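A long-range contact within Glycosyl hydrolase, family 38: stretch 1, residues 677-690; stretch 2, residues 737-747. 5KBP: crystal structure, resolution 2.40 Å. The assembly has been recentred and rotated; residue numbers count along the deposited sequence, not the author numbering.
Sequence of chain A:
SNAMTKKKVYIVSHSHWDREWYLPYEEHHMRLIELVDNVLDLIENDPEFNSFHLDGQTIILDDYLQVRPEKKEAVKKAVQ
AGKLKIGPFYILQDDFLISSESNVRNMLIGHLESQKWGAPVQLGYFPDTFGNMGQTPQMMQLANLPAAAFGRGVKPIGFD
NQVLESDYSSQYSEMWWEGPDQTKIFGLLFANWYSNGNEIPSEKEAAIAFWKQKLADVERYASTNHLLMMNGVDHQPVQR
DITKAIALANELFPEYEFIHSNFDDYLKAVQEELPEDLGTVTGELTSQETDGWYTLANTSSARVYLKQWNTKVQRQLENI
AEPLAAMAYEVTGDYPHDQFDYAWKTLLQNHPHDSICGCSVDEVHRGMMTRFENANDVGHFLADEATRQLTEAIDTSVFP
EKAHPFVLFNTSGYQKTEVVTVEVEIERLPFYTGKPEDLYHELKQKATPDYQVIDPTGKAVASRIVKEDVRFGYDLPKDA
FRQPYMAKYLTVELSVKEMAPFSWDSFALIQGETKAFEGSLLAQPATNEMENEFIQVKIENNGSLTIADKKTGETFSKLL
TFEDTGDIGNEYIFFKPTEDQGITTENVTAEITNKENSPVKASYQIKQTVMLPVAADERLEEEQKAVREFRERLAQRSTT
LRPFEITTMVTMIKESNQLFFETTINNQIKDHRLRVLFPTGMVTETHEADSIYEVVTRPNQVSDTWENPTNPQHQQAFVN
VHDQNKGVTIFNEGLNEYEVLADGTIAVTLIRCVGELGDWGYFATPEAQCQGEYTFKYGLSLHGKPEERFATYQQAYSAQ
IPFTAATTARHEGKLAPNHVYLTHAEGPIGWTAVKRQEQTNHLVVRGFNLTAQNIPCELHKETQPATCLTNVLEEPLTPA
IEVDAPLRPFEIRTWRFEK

Stretch 1, residues 677-690: LFPTGMVTETHEAD
Stretch 2 737-747: EYEVLADGTIA

How do the backbones meet? Leu 677 to Pro 679 run antiparallel to Thr 745 to Ala 747, the axes inclined at 164° and 4.3 Å apart at closest approach. Leu 677 lies opposite Ala 747 (CA to CA 4.5 Å) and Phe 678 opposite Ile 746 (CA to CA 4.9 Å). The latter pair is joined both ways: Phe 678 N donates to Ile 746 O at 2.7 Å, and Ile 746 N to Phe 678 O at 3.0 Å.

Which side chains line this ladder? On one face Leu 677 (chi1 -90°, chi2 49°) sets CD1 3.9 Å from Ala 747 CB, and its CG reaches Thr 745 CG2 at 3.8 Å. On the other, Phe 678 (chi1 m, chi2 -81°) and Ile 746 (m, t) meet at their bases, CB to CB 4.3 Å, while the phenyl ring leads away.

What fits into the bend at Gly 744? A type I turn, Leu 741 to Gly 744, closes with Gly 744 N to Leu 741 O at 3.0 Å. Met 682 O and Thr 680 OG1 (chi1 p) crowd the space a side chain on Gly 744 (phi/psi 82/6) would need; OG1 donates to Gly 744 O at 2.6 Å. Gly 744 CA lies 3.5 Å from Met 682 O.

How do the more widely spaced strands touch? Strands 686-690 and 737-740 are antiparallel at 165°, but 9.5 Å apart, so side chains span the gap. Val 740 (t) presses CG2 onto the His 687 ring face, 3.5 Å from its centroid. His 687 (p, chi2 -89°) hydrogen-bonds through NE2 to Tyr 738 OH at 2.8 Å. The end of the Tyr 738 side chain (p, chi2 -84°) comes beside small Ala 689, whose CB lies 3.3 Å from Tyr 738 OH.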

# COMPACT_ATOMS: atom_id res chain seq x y z
N LEU A 677 24.59 10.75 -21.98
CA LEU A 677 25.11 12.00 -22.52
C LEU A 677 24.74 12.16 -23.98
O LEU A 677 24.72 11.18 -24.74
CB LEU A 677 26.63 12.08 -22.36
CG LEU A 677 27.20 12.69 -21.07
CD1 LEU A 677 26.56 12.11 -19.82
CD2 LEU A 677 28.71 12.51 -21.03
N PHE A 678 24.44 13.40 -24.38
CA PHE A 678 24.12 13.73 -25.77
C PHE A 678 24.83 15.01 -26.15
O PHE A 678 24.27 16.11 -26.02
CB PHE A 678 22.61 13.86 -25.98
CG PHE A 678 21.85 12.58 -25.80
CD1 PHE A 678 21.79 11.66 -26.83
CD2 PHE A 678 21.19 12.31 -24.62
CE1 PHE A 678 21.08 10.48 -26.68
CE2 PHE A 678 20.49 11.13 -24.46
CZ PHE A 678 20.44 10.21 -25.49
N PRO A 679 26.07 14.92 -26.62
CA PRO A 679 26.79 16.12 -27.07
C PRO A 679 26.12 16.73 -28.29
O PRO A 679 26.05 16.12 -29.36
CB PRO A 679 28.19 15.60 -27.40
CG PRO A 679 28.32 14.33 -26.62
CD PRO A 679 26.94 13.73 -26.62
N THR A 680 25.61 17.96 -28.13
CA THR A 680 24.95 18.65 -29.23
C THR A 680 25.94 19.31 -30.18
O THR A 680 25.60 19.52 -31.35
CB THR A 680 23.99 19.72 -28.68
OG1 THR A 680 24.73 20.71 -27.96
CG2 THR A 680 22.97 19.08 -27.75
N GLY A 681 27.14 19.63 -29.72
CA GLY A 681 28.15 20.24 -30.56
C GLY A 681 28.04 21.74 -30.71
O GLY A 681 28.77 22.32 -31.53
N MET A 682 27.15 22.39 -29.96
CA MET A 682 26.98 23.83 -30.05
C MET A 682 26.89 24.42 -28.65
O MET A 682 26.15 23.90 -27.80
CB MET A 682 25.72 24.19 -30.86
CG MET A 682 24.58 23.21 -30.69
SD MET A 682 23.29 23.45 -31.94
CE MET A 682 22.30 21.98 -31.67
N VAL A 683 27.65 25.48 -28.41
CA VAL A 683 27.67 26.18 -27.13
C VAL A 683 26.81 27.43 -27.27
O VAL A 683 27.21 28.40 -27.92
CB VAL A 683 29.10 26.53 -26.69
CG1 VAL A 683 29.08 27.33 -25.40
CG2 VAL A 683 29.92 25.26 -26.53
N THR A 684 25.62 27.41 -26.67
CA THR A 684 24.67 28.50 -26.77
C THR A 684 24.55 29.21 -25.43
O THR A 684 25.03 28.75 -24.39
CB THR A 684 23.30 27.99 -27.22
OG1 THR A 684 22.78 27.08 -26.24
CG2 THR A 684 23.42 27.26 -28.55
N GLU A 685 23.88 30.37 -25.46
CA GLU A 685 23.63 31.11 -24.23
C GLU A 685 22.49 30.51 -23.42
O GLU A 685 22.52 30.56 -22.19
CB GLU A 685 23.32 32.58 -24.56
N THR A 686 21.49 29.93 -24.09
CA THR A 686 20.31 29.42 -23.42
C THR A 686 19.95 28.05 -23.97
O THR A 686 20.41 27.63 -25.03
CB THR A 686 19.11 30.36 -23.58
OG1 THR A 686 18.89 30.63 -24.97
CG2 THR A 686 19.34 31.68 -22.84
N HIS A 687 19.11 27.34 -23.21
CA HIS A 687 18.50 26.10 -23.65
C HIS A 687 17.03 26.12 -23.24
O HIS A 687 16.59 26.99 -22.48
CB HIS A 687 19.22 24.87 -23.06
CG HIS A 687 19.05 24.73 -21.58
ND1 HIS A 687 19.91 25.31 -20.67
CD2 HIS A 687 18.13 24.06 -20.84
CE1 HIS A 687 19.52 25.01 -19.44
NE2 HIS A 687 18.44 24.25 -19.52
N GLU A 688 16.27 25.15 -23.75
CA GLU A 688 14.84 25.07 -23.47
C GLU A 688 14.50 23.72 -22.86
O GLU A 688 15.17 22.72 -23.12
CB GLU A 688 14.02 25.30 -24.74
CG GLU A 688 14.14 26.70 -25.31
CD GLU A 688 13.25 26.92 -26.51
OE1 GLU A 688 12.54 25.97 -26.91
OE2 GLU A 688 13.24 28.04 -27.06
N ALA A 689 13.45 23.71 -22.04
CA ALA A 689 13.02 22.50 -21.36
C ALA A 689 11.51 22.55 -21.16
O ALA A 689 10.93 23.62 -20.99
CB ALA A 689 13.72 22.32 -20.01
N ASP A 690 10.89 21.37 -21.19
CA ASP A 690 9.46 21.28 -20.96
C ASP A 690 9.15 21.48 -19.49
O ASP A 690 9.71 20.79 -18.63
CB ASP A 690 8.93 19.92 -21.43
CG ASP A 690 7.42 19.86 -21.45
OD1 ASP A 690 6.79 20.88 -21.81
OD2 ASP A 690 6.86 18.80 -21.11
N GLU A 737 15.46 14.74 -14.22
CA GLU A 737 16.65 15.53 -13.92
C GLU A 737 17.56 15.54 -15.14
O GLU A 737 17.85 14.49 -15.72
CB GLU A 737 17.41 14.97 -12.71
CG GLU A 737 18.53 15.89 -12.24
CD GLU A 737 19.45 15.23 -11.24
OE1 GLU A 737 20.49 14.68 -11.65
OE2 GLU A 737 19.13 15.26 -10.03
N TYR A 738 18.02 16.74 -15.52
CA TYR A 738 18.94 16.90 -16.62
C TYR A 738 19.94 18.00 -16.29
O TYR A 738 19.77 18.75 -15.32
CB TYR A 738 18.21 17.23 -17.93
CG TYR A 738 17.76 18.67 -18.03
CD1 TYR A 738 16.56 19.08 -17.46
CD2 TYR A 738 18.52 19.62 -18.70
CE1 TYR A 738 16.14 20.39 -17.54
CE2 TYR A 738 18.11 20.94 -18.78
CZ TYR A 738 16.92 21.31 -18.20
OH TYR A 738 16.51 22.62 -18.29
N GLU A 739 20.98 18.09 -17.10
CA GLU A 739 21.96 19.16 -16.99
C GLU A 739 22.58 19.41 -18.35
O GLU A 739 22.96 18.46 -19.04
CB GLU A 739 23.05 18.82 -15.96
CG GLU A 739 24.15 19.87 -15.87
CD GLU A 739 25.16 19.57 -14.77
OE1 GLU A 739 25.79 20.52 -14.27
OE2 GLU A 739 25.31 18.38 -14.42
N VAL A 740 22.67 20.67 -18.74
CA VAL A 740 23.30 21.07 -19.99
C VAL A 740 24.74 21.46 -19.66
O VAL A 740 24.98 22.48 -19.01
CB VAL A 740 22.55 22.23 -20.67
CG1 VAL A 740 23.18 22.55 -22.01
CG2 VAL A 740 21.08 21.87 -20.84
N LEU A 741 25.69 20.65 -20.10
CA LEU A 741 27.09 20.86 -19.76
C LEU A 741 27.66 22.04 -20.54
O LEU A 741 27.03 22.58 -21.46
CB LEU A 741 27.90 19.59 -20.00
CG LEU A 741 28.07 18.63 -18.82
CD1 LEU A 741 26.75 18.37 -18.10
CD2 LEU A 741 28.69 17.33 -19.28
N ALA A 742 28.88 22.44 -20.17
CA ALA A 742 29.48 23.65 -20.71
C ALA A 742 29.73 23.56 -22.21
O ALA A 742 29.69 24.57 -22.91
CB ALA A 742 30.78 23.98 -19.97
N ASP A 743 30.02 22.36 -22.72
CA ASP A 743 30.24 22.16 -24.15
C ASP A 743 28.96 21.84 -24.90
O ASP A 743 29.02 21.30 -26.02
CB ASP A 743 31.29 21.07 -24.37
CG ASP A 743 30.95 19.77 -23.66
OD1 ASP A 743 29.84 19.25 -23.86
OD2 ASP A 743 31.80 19.28 -22.89
N GLY A 744 27.80 22.15 -24.33
CA GLY A 744 26.53 21.88 -24.97
C GLY A 744 26.01 20.47 -24.82
O GLY A 744 24.99 20.13 -25.43
N THR A 745 26.67 19.63 -24.03
CA THR A 745 26.23 18.25 -23.85
C THR A 745 25.00 18.20 -22.97
O THR A 745 25.00 18.71 -21.84
CB THR A 745 27.35 17.41 -23.24
OG1 THR A 745 28.45 17.34 -24.16
CG2 THR A 745 26.86 16.01 -22.93
N ILE A 746 23.93 17.59 -23.48
CA ILE A 746 22.74 17.32 -22.68
C ILE A 746 22.96 16.02 -21.93
O ILE A 746 23.16 14.96 -22.54
CB ILE A 746 21.48 17.25 -23.55
CG1 ILE A 746 21.32 18.54 -24.37
CG2 ILE A 746 20.26 17.02 -22.69
CD1 ILE A 746 20.12 18.53 -25.28
N ALA A 747 22.93 16.08 -20.60
CA ALA A 747 23.11 14.91 -19.75
C ALA A 747 21.80 14.66 -19.01
O ALA A 747 21.39 15.47 -18.17
CB ALA A 747 24.27 15.12 -18.77